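Local coordinates for protein 2-dehydropantoate 2-reductase (Porphyromonas gingivalis, PDB 2QYT) that probably catalyses the NADPH-dependent reduction of 2-dehydropantoate (ketopantoate) to (R)-pantoate, the second step from 3-methyl-2-oxobutanoate toward pantothenate, at residues C73-D76 against E80-T83; G288-E293 against V299-Y304. All coordinates share one frame; numbering follows the deposited sequence.

Interaction 1: C73-D76 against E80-T83. With EDO (1,2-ethanediol), chain H.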
# COMPACT_ATOMS: atom_id res chain seq x y z
N CYS A 73 0.87 -13.49 17.62
CA CYS A 73 -0.04 -12.75 18.47
C CYS A 73 -1.03 -12.07 17.56
O CYS A 73 -0.67 -11.59 16.48
CB CYS A 73 0.76 -11.76 19.36
SG CYS A 73 -0.24 -10.54 20.25
N VAL A 74 -2.30 -12.07 17.97
CA VAL A 74 -3.33 -11.32 17.27
C VAL A 74 -4.22 -10.67 18.32
O VAL A 74 -4.60 -11.30 19.31
CB VAL A 74 -4.18 -12.17 16.25
CG1 VAL A 74 -4.99 -13.27 17.03
CG2 VAL A 74 -5.18 -11.25 15.48
N THR A 75 -4.53 -9.39 18.10
CA THR A 75 -5.21 -8.60 19.13
C THR A 75 -5.78 -7.33 18.49
O THR A 75 -5.43 -7.03 17.37
CB THR A 75 -4.25 -8.28 20.35
OG1 THR A 75 -4.97 -7.51 21.29
CG2 THR A 75 -2.98 -7.48 19.97
N ASP A 76 -6.71 -6.63 19.18
CA ASP A 76 -7.13 -5.28 18.76
C ASP A 76 -6.36 -4.19 19.49
O ASP A 76 -6.64 -3.03 19.31
CB ASP A 76 -8.67 -5.05 18.90
CG ASP A 76 -9.19 -5.37 20.27
OD1 ASP A 76 -8.38 -5.67 21.17
OD2 ASP A 76 -10.42 -5.32 20.45
N GLU A 80 -0.53 -4.38 23.72
CA GLU A 80 -0.29 -5.78 24.05
C GLU A 80 0.84 -6.39 23.18
O GLU A 80 1.56 -7.30 23.63
CB GLU A 80 -1.56 -6.62 23.91
CG GLU A 80 -2.54 -6.44 25.08
CD GLU A 80 -3.92 -7.03 24.74
OE1 GLU A 80 -4.03 -7.78 23.72
OE2 GLU A 80 -4.88 -6.73 25.48
N VAL A 81 1.02 -5.87 21.98
CA VAL A 81 2.14 -6.27 21.15
C VAL A 81 3.50 -5.71 21.69
O VAL A 81 4.48 -6.47 21.82
CB VAL A 81 1.89 -5.94 19.68
CG1 VAL A 81 3.08 -6.33 18.78
CG2 VAL A 81 0.64 -6.61 19.21
N GLY A 82 3.58 -4.42 22.05
CA GLY A 82 4.87 -3.85 22.48
C GLY A 82 5.71 -3.48 21.28
O GLY A 82 5.23 -3.55 20.12
N THR A 83 6.91 -2.98 21.51
CA THR A 83 7.69 -2.45 20.40
C THR A 83 8.12 -3.57 19.45
O THR A 83 8.32 -4.72 19.89
CB THR A 83 8.93 -1.71 20.92
OG1 THR A 83 9.72 -2.69 21.58
CG2 THR A 83 8.55 -0.59 21.94
C1 EDO H . 13.47 0.41 22.03
O1 EDO H . 12.43 1.38 22.32
C2 EDO H . 13.00 -1.02 21.79
O2 EDO H . 12.24 -1.48 22.91
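Glu-80 reaches back from the short helix 78-81 to Thr-75 at the end of strand 73-75, and OG1 of Thr-75 donates a 2.6 Å hydrogen bond to OE1 of Glu-80. The hydroxyl meets that oxygen from above the carboxylate plane, 43° out of it. Thr-75 carries OG1 anti to its backbone nitrogen (chi1 180°), which turns the hydroxyl toward the helix; two hydrogen bonds grip this oxygen, one given to Glu-80 and one received from the backbone N of Asn-77. Val-81 supplies the apolar half of the contact through a single methyl. Its CG2 lies 3.8 Å from Thr-75 CG2 and 4.2 Å from Cys-73 SG, while Ser-41 and Ile-43 of the adjoining strand 38-43 touch the same side chain. At Gly-82 the chain leaves helical geometry with a positive phi of 82°. Thr-83 then turns to a different partner: its OG1 hydrogen-bonds O2 of a 1,2-ethanediol at 3.1 Å, a molecule probably taken from the crystallisation liquor. In the Rossmann-type sheet, 73-75 is the outermost strand, and helix 78-81 lies on the crossover to strand 86-89. Chemically, one directional bond at an exposed carboxylate joins a small methyl-thiol patch, so the residues just before Gly-82 are linked to the strand by one hydrogen bond and modest apolar burial, 154 Å² in all.

Interaction 2: G288-E293 against V299-Y304; sequences GYVVRE and VDLPMY
Tyr-304 is held at both its polar end and its ring: OH is hydrogen-bonded to Ser-206 OG of helix 194-215, while Val-290 covers one face of the ring. The contact joins two consecutive helices, 288-296 and 302-309, across a short connection in the all-helical C-terminal domain of ketopantoate reductase, which is related to that of 6-phosphogluconate dehydrogenase. No hydrogen bond crosses it; hydrocarbon does the work. Val-290 CG1 sits over the ring face of Tyr-304, 3.7 Å from the centroid and 8° off the normal, a nearly centred CH-pi contact. Being anti to the backbone nitrogen (chi1 -165°), this methyl projects from the helix onto the ring, whereas CG2 lies toward the rim, 3.7 Å from Tyr-304 CE2. The same CG1 also touches Leu-301 CD1 at 3.8 Å, the two side chains crossing at about a right angle. Leu-301 is at the N-cap position of helix 302-309, and its side chain points toward Val-290. At the backbone end of the tyrosine, Glu-236 of helix 227-244 accepts hydrogen bonds from the amides of Met-303 and Tyr-304, fixing the first turn against a third helix. The next residue after Val-290, Val-291, contributes less; its CG2 is 4.0 Å from Tyr-304 O.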
# COMPACT_ATOMS: atom_id res chain seq x y z
N GLY A 288 -9.10 14.34 -5.66
CA GLY A 288 -8.98 15.59 -4.91
C GLY A 288 -7.55 16.05 -4.71
O GLY A 288 -7.25 17.24 -4.86
N TYR A 289 -6.67 15.10 -4.41
CA TYR A 289 -5.26 15.37 -4.16
C TYR A 289 -4.64 16.11 -5.33
O TYR A 289 -4.03 17.19 -5.14
CB TYR A 289 -4.48 14.07 -3.91
CG TYR A 289 -2.99 14.29 -3.87
CD1 TYR A 289 -2.37 14.84 -2.73
CD2 TYR A 289 -2.20 14.01 -4.98
CE1 TYR A 289 -0.99 15.08 -2.70
CE2 TYR A 289 -0.82 14.25 -4.97
CZ TYR A 289 -0.22 14.78 -3.83
OH TYR A 289 1.14 15.01 -3.82
N VAL A 290 -4.81 15.51 -6.52
CA VAL A 290 -4.33 16.00 -7.82
C VAL A 290 -4.75 17.45 -8.10
O VAL A 290 -3.89 18.32 -8.32
CB VAL A 290 -4.80 15.06 -8.99
CG1 VAL A 290 -4.01 15.34 -10.26
CG2 VAL A 290 -4.63 13.60 -8.62
N VAL A 291 -6.05 17.73 -8.03
CA VAL A 291 -6.56 19.10 -8.18
C VAL A 291 -5.85 20.12 -7.25
O VAL A 291 -5.43 21.21 -7.68
CB VAL A 291 -8.11 19.15 -7.94
CG1 VAL A 291 -8.63 20.60 -7.82
CG2 VAL A 291 -8.86 18.38 -9.04
N ARG A 292 -5.71 19.75 -5.99
CA ARG A 292 -5.16 20.67 -5.03
C ARG A 292 -3.65 20.84 -5.12
O ARG A 292 -3.14 21.95 -4.94
CB ARG A 292 -5.61 20.30 -3.63
CG ARG A 292 -7.00 20.83 -3.34
CD ARG A 292 -7.39 20.59 -1.89
NE ARG A 292 -8.61 19.79 -1.84
CZ ARG A 292 -8.64 18.45 -1.88
NH1 ARG A 292 -7.52 17.72 -1.94
NH2 ARG A 292 -9.81 17.84 -1.85
N GLU A 293 -2.95 19.76 -5.41
CA GLU A 293 -1.51 19.83 -5.62
C GLU A 293 -1.12 20.77 -6.79
O GLU A 293 -0.22 21.62 -6.64
CB GLU A 293 -0.91 18.43 -5.76
CG GLU A 293 0.52 18.29 -5.29
CD GLU A 293 0.72 18.85 -3.91
OE1 GLU A 293 -0.15 18.62 -3.04
OE2 GLU A 293 1.73 19.56 -3.71
N VAL A 299 -0.26 24.79 -11.70
CA VAL A 299 -0.47 24.02 -12.94
C VAL A 299 -1.96 23.86 -13.26
O VAL A 299 -2.75 23.34 -12.45
CB VAL A 299 0.19 22.60 -12.86
CG1 VAL A 299 0.18 21.95 -14.22
CG2 VAL A 299 1.62 22.67 -12.34
N ASP A 300 -2.36 24.29 -14.46
CA ASP A 300 -3.74 24.10 -14.89
C ASP A 300 -3.98 22.65 -15.31
O ASP A 300 -3.25 22.10 -16.14
CB ASP A 300 -4.12 25.07 -16.02
CG ASP A 300 -5.63 25.30 -16.11
OD1 ASP A 300 -6.08 26.00 -17.08
OD2 ASP A 300 -6.37 24.79 -15.22
N LEU A 301 -4.99 22.03 -14.71
CA LEU A 301 -5.39 20.67 -15.06
C LEU A 301 -6.89 20.66 -15.28
O LEU A 301 -7.64 20.28 -14.37
CB LEU A 301 -5.03 19.64 -13.97
CG LEU A 301 -3.66 19.61 -13.29
CD1 LEU A 301 -3.67 18.50 -12.26
CD2 LEU A 301 -2.52 19.42 -14.26
N PRO A 302 -7.33 21.09 -16.48
CA PRO A 302 -8.76 21.21 -16.78
C PRO A 302 -9.57 19.91 -16.71
O PRO A 302 -10.67 19.91 -16.17
CB PRO A 302 -8.79 21.81 -18.19
CG PRO A 302 -7.45 21.53 -18.77
CD PRO A 302 -6.50 21.53 -17.61
N MSE A 303 -9.03 18.81 -17.25
CA MSE A 303 -9.74 17.53 -17.26
C MSE A 303 -10.00 16.96 -15.87
O MSE A 303 -11.11 16.52 -15.57
CB MSE A 303 -8.98 16.49 -18.10
CG MSE A 303 -9.80 15.26 -18.53
SE MSE A 303 -11.35 15.64 -19.70
CE MSE A 303 -10.49 16.67 -21.13
N TYR A 304 -8.96 16.95 -15.03
CA TYR A 304 -9.11 16.56 -13.63
C TYR A 304 -10.12 17.45 -12.91
O TYR A 304 -10.95 16.95 -12.15
CB TYR A 304 -7.77 16.60 -12.91
CG TYR A 304 -7.11 15.25 -12.80
CD1 TYR A 304 -6.17 14.83 -13.74
CD2 TYR A 304 -7.41 14.40 -11.73
CE1 TYR A 304 -5.56 13.59 -13.64
CE2 TYR A 304 -6.79 13.14 -11.62
CZ TYR A 304 -5.87 12.75 -12.57
OH TYR A 304 -5.26 11.53 -12.45

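How the interactions relate
Interaction 1 and interaction 2 belong to different parts of the enzyme and do not touch: their centres are 41 Å apart and their nearest atoms about 29 Å, on opposite sides of the chain's centre. The first lies at the edge of the Rossmann-type sheet of the N-terminal part, its centre about 21 Å from the centre of the chain; the second lies among the C-terminal helices, about 23 Å from it. In ketopantoate reductases the substrate and nicotinamide meet in the cleft between these two domains. Neither contact has cofactor or substrate among its atoms, and each joins neighbouring elements within one domain.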